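Local structure of LPS-assembly lipoprotein LptE (Acinetobacter baumannii, 5TSE) at residues 10-22 with 39-53. The protein probably works with LptD in assembling lipopolysaccharide at the outer-membrane surface, and probably binds lipopolysaccharide itself. Sequence-based numbering, arbitrary orientation.
Sequences PLVYKKLSLELPA and GVQLSNDNDAYVLRV
K15 and L16 open the strand 15-19, which lies between two parallel neighbours: the short strand 41-42, reached through helix 25-37 in a beta-alpha-beta crossover, and the beginning of the long strand that runs on to residue 64, reached through the turn 45-48. On the 41-42 side, Q41 N donates to K14 O, L16 N to Q41 O and S43 N to L16 O, the last at 2.7 Å. On the other side Y49 N donates to K15 O, and farther along L51 N to S17 O, E19 N to L51 O and V53 N to E19 O, the final bond nearly straight at 177°. The side chain of K15 runs out along the connection 43-48 that joins the two neighbouring strands. Its CB presses on A48 CB at 3.4 Å and also faces S43 CB; CD passes D47 OD1 at 3.5 Å; CE lies between D47 OD2 and Q41 OE1. The chain is extended beyond CG (chi2 to chi4 all near 180°), which carries K15 NZ out to salt bridges with D45 OD2 and D47 OD2, each 3.4 Å from NZ and weak as a hydrogen bond. Both carboxylates belong to the type I turn 45-48, and an ST turn, in which S43 OG accepts from D45 N, leads into it. L16 meets both neighbours: CD2 lies 3.5 Å from Y49 CB, while CB and CG lean on V40 CG1. Farther along, L18 and L51 lie side by side, and helices 25-37 and 110-134 cover them respectively. E19 runs alongside R52, but its OE1 stays 4.4 Å from R52 NE, which is salt-bridged to E81 of strand 68-81; the nearest atom to E19 OE1 across the contact is R52 CD, at 3.1 Å.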
# COMPACT_ATOMS: atom_id res chain seq x y z
N PRO A 10 11.29 -5.97 -17.81
CA PRO A 10 12.47 -6.10 -16.97
C PRO A 10 12.26 -5.54 -15.56
O PRO A 10 11.96 -4.35 -15.39
CB PRO A 10 13.53 -5.32 -17.74
CG PRO A 10 13.16 -5.59 -19.16
CD PRO A 10 11.65 -5.54 -19.17
N LEU A 11 12.38 -6.42 -14.58
CA LEU A 11 12.19 -6.08 -13.18
C LEU A 11 13.37 -5.23 -12.73
O LEU A 11 14.44 -5.75 -12.41
CB LEU A 11 12.07 -7.37 -12.36
CG LEU A 11 11.67 -7.32 -10.90
CD1 LEU A 11 10.31 -6.66 -10.75
CD2 LEU A 11 11.67 -8.74 -10.36
N VAL A 12 13.16 -3.91 -12.77
CA VAL A 12 14.20 -2.92 -12.40
C VAL A 12 14.75 -3.03 -10.96
O VAL A 12 15.91 -2.65 -10.72
CB VAL A 12 13.73 -1.46 -12.67
CG1 VAL A 12 13.66 -1.18 -14.17
CG2 VAL A 12 12.38 -1.19 -12.01
N TYR A 13 13.94 -3.53 -10.02
CA TYR A 13 14.34 -3.69 -8.61
C TYR A 13 14.23 -5.17 -8.21
O TYR A 13 13.21 -5.61 -7.67
CB TYR A 13 13.47 -2.85 -7.68
CG TYR A 13 13.28 -1.43 -8.15
CD1 TYR A 13 14.31 -0.49 -8.05
CD2 TYR A 13 12.05 -1.01 -8.66
CE1 TYR A 13 14.12 0.83 -8.48
CE2 TYR A 13 11.85 0.29 -9.09
CZ TYR A 13 12.88 1.21 -9.00
OH TYR A 13 12.66 2.50 -9.42
N LYS A 14 15.30 -5.92 -8.46
CA LYS A 14 15.31 -7.36 -8.20
C LYS A 14 15.25 -7.71 -6.73
O LYS A 14 14.48 -8.58 -6.33
CB LYS A 14 16.57 -8.05 -8.78
CG LYS A 14 16.75 -8.01 -10.29
CD LYS A 14 17.27 -6.68 -10.80
CE LYS A 14 17.72 -6.79 -12.26
NZ LYS A 14 18.34 -5.52 -12.73
N LYS A 15 16.09 -7.07 -5.93
CA LYS A 15 16.16 -7.36 -4.50
C LYS A 15 15.67 -6.20 -3.64
O LYS A 15 16.08 -5.06 -3.83
CB LYS A 15 17.60 -7.70 -4.11
CG LYS A 15 18.17 -8.92 -4.81
CD LYS A 15 19.59 -9.17 -4.33
CE LYS A 15 20.22 -10.36 -5.02
NZ LYS A 15 21.60 -10.61 -4.53
N LEU A 16 14.81 -6.52 -2.68
CA LEU A 16 14.24 -5.53 -1.77
C LEU A 16 14.15 -5.93 -0.32
O LEU A 16 14.17 -7.11 0.04
CB LEU A 16 12.82 -5.13 -2.22
CG LEU A 16 12.65 -4.19 -3.40
CD1 LEU A 16 11.18 -3.84 -3.57
CD2 LEU A 16 13.45 -2.91 -3.16
N SER A 17 14.05 -4.89 0.49
CA SER A 17 13.86 -4.97 1.92
C SER A 17 12.72 -3.98 2.16
O SER A 17 12.55 -3.03 1.38
CB SER A 17 15.12 -4.53 2.63
OG SER A 17 15.03 -4.84 3.99
N LEU A 18 11.94 -4.19 3.22
CA LEU A 18 10.81 -3.31 3.51
C LEU A 18 10.99 -2.53 4.79
O LEU A 18 11.30 -3.11 5.84
CB LEU A 18 9.52 -4.13 3.67
CG LEU A 18 9.15 -5.15 2.59
CD1 LEU A 18 7.89 -5.89 3.00
CD2 LEU A 18 8.95 -4.48 1.25
N GLU A 19 10.82 -1.22 4.70
CA GLU A 19 10.87 -0.37 5.85
C GLU A 19 9.46 0.21 5.91
O GLU A 19 9.06 0.97 5.03
CB GLU A 19 11.89 0.75 5.72
CG GLU A 19 11.95 1.56 7.01
CD GLU A 19 12.80 2.79 6.92
OE1 GLU A 19 13.53 2.94 5.92
OE2 GLU A 19 12.74 3.61 7.85
N LEU A 20 8.74 -0.15 6.96
CA LEU A 20 7.37 0.26 7.15
C LEU A 20 7.19 0.83 8.52
O LEU A 20 7.91 0.43 9.43
CB LEU A 20 6.47 -0.97 7.06
CG LEU A 20 6.57 -1.80 5.78
CD1 LEU A 20 5.76 -3.08 5.88
CD2 LEU A 20 6.11 -0.97 4.60
N PRO A 21 6.23 1.76 8.70
CA PRO A 21 5.98 2.25 10.04
C PRO A 21 5.41 1.12 10.89
O PRO A 21 5.05 0.06 10.37
CB PRO A 21 4.91 3.35 9.86
CG PRO A 21 4.78 3.58 8.39
CD PRO A 21 5.39 2.41 7.67
N ALA A 22 5.31 1.36 12.19
CA ALA A 22 4.77 0.38 13.11
C ALA A 22 3.29 0.17 12.86
O ALA A 22 2.61 1.02 12.26
CB ALA A 22 5.01 0.82 14.56
N GLY A 39 8.36 -11.95 -8.80
CA GLY A 39 9.76 -12.30 -8.98
C GLY A 39 10.74 -11.53 -8.11
O GLY A 39 11.93 -11.78 -8.18
N VAL A 40 10.24 -10.59 -7.29
CA VAL A 40 11.11 -9.82 -6.40
C VAL A 40 11.58 -10.76 -5.29
O VAL A 40 10.85 -11.65 -4.87
CB VAL A 40 10.38 -8.60 -5.78
CG1 VAL A 40 11.30 -7.83 -4.84
CG2 VAL A 40 9.85 -7.69 -6.89
N GLN A 41 12.81 -10.58 -4.83
CA GLN A 41 13.38 -11.42 -3.78
C GLN A 41 13.59 -10.59 -2.52
O GLN A 41 14.29 -9.58 -2.56
CB GLN A 41 14.70 -12.00 -4.25
CG GLN A 41 15.29 -13.04 -3.30
CD GLN A 41 16.66 -13.52 -3.73
OE1 GLN A 41 17.17 -13.12 -4.78
NE2 GLN A 41 17.28 -14.38 -2.91
N LEU A 42 13.00 -11.03 -1.40
CA LEU A 42 13.16 -10.34 -0.12
C LEU A 42 14.59 -10.59 0.34
O LEU A 42 14.95 -11.73 0.67
CB LEU A 42 12.17 -10.84 0.92
CG LEU A 42 10.70 -10.61 0.62
CD1 LEU A 42 9.85 -11.26 1.70
CD2 LEU A 42 10.40 -9.12 0.50
N SER A 43 15.39 -9.53 0.35
CA SER A 43 16.79 -9.66 0.70
C SER A 43 17.29 -8.53 1.59
O SER A 43 16.69 -7.44 1.64
CB SER A 43 17.60 -9.69 -0.60
OG SER A 43 18.96 -9.99 -0.36
N ASN A 44 18.38 -8.83 2.29
CA ASN A 44 19.08 -7.89 3.16
C ASN A 44 20.52 -7.70 2.64
O ASN A 44 21.33 -7.06 3.30
CB ASN A 44 19.12 -8.41 4.60
CG ASN A 44 17.74 -8.80 5.11
OD1 ASN A 44 17.11 -9.71 4.57
ND2 ASN A 44 17.29 -8.15 6.18
N ASP A 45 20.81 -8.27 1.46
CA ASP A 45 22.14 -8.18 0.85
C ASP A 45 22.49 -6.73 0.53
O ASP A 45 21.61 -5.92 0.22
CB ASP A 45 22.21 -9.02 -0.44
CG ASP A 45 22.00 -10.51 -0.18
OD1 ASP A 45 22.09 -10.95 0.99
OD2 ASP A 45 21.74 -11.24 -1.17
N ASN A 46 23.79 -6.42 0.57
CA ASN A 46 24.26 -5.05 0.36
C ASN A 46 23.90 -4.42 -1.01
O ASN A 46 24.03 -3.20 -1.18
CB ASN A 46 25.77 -4.98 0.63
CG ASN A 46 26.24 -3.58 1.00
OD1 ASN A 46 25.45 -2.72 1.42
ND2 ASN A 46 27.55 -3.35 0.90
N ASP A 47 23.47 -5.23 -1.97
CA ASP A 47 23.06 -4.72 -3.31
C ASP A 47 21.53 -4.57 -3.46
O ASP A 47 21.04 -4.09 -4.49
CB ASP A 47 23.57 -5.64 -4.43
CG ASP A 47 22.93 -7.02 -4.41
OD1 ASP A 47 22.48 -7.46 -3.32
OD2 ASP A 47 22.90 -7.66 -5.47
N ALA A 48 20.77 -5.00 -2.44
CA ALA A 48 19.30 -4.91 -2.46
C ALA A 48 18.84 -3.50 -2.16
O ALA A 48 19.51 -2.77 -1.46
CB ALA A 48 18.71 -5.86 -1.44
N TYR A 49 17.70 -3.11 -2.71
CA TYR A 49 17.15 -1.79 -2.45
C TYR A 49 16.21 -1.83 -1.24
O TYR A 49 16.05 -2.88 -0.59
CB TYR A 49 16.49 -1.21 -3.72
CG TYR A 49 17.51 -0.87 -4.79
CD1 TYR A 49 18.21 0.33 -4.76
CD2 TYR A 49 17.79 -1.77 -5.83
CE1 TYR A 49 19.16 0.65 -5.72
CE2 TYR A 49 18.73 -1.46 -6.80
CZ TYR A 49 19.41 -0.25 -6.74
OH TYR A 49 20.35 0.07 -7.70
N VAL A 50 15.63 -0.69 -0.90
CA VAL A 50 14.75 -0.59 0.22
C VAL A 50 13.48 0.14 -0.18
O VAL A 50 13.52 1.26 -0.67
CB VAL A 50 15.41 0.19 1.38
CG1 VAL A 50 14.43 0.37 2.54
CG2 VAL A 50 16.69 -0.51 1.85
N LEU A 51 12.36 -0.53 0.05
CA LEU A 51 11.05 0.01 -0.21
C LEU A 51 10.61 0.68 1.08
O LEU A 51 10.14 -0.00 1.99
CB LEU A 51 10.10 -1.12 -0.59
CG LEU A 51 8.61 -0.80 -0.72
CD1 LEU A 51 8.38 0.47 -1.50
CD2 LEU A 51 7.90 -1.98 -1.36
N ARG A 52 10.79 2.00 1.15
CA ARG A 52 10.42 2.77 2.33
C ARG A 52 9.02 3.34 2.19
O ARG A 52 8.74 4.07 1.23
CB ARG A 52 11.42 3.91 2.60
CG ARG A 52 11.13 4.65 3.91
CD ARG A 52 12.34 5.38 4.49
NE ARG A 52 12.59 6.76 4.04
CZ ARG A 52 12.42 7.86 4.78
NH1 ARG A 52 12.69 9.06 4.25
NH2 ARG A 52 12.00 7.81 6.05
N VAL A 53 8.15 2.98 3.13
CA VAL A 53 6.81 3.51 3.21
C VAL A 53 6.97 4.62 4.19
O VAL A 53 7.18 4.36 5.36
CB VAL A 53 5.77 2.48 3.72
CG1 VAL A 53 4.47 3.18 4.12
CG2 VAL A 53 5.51 1.44 2.66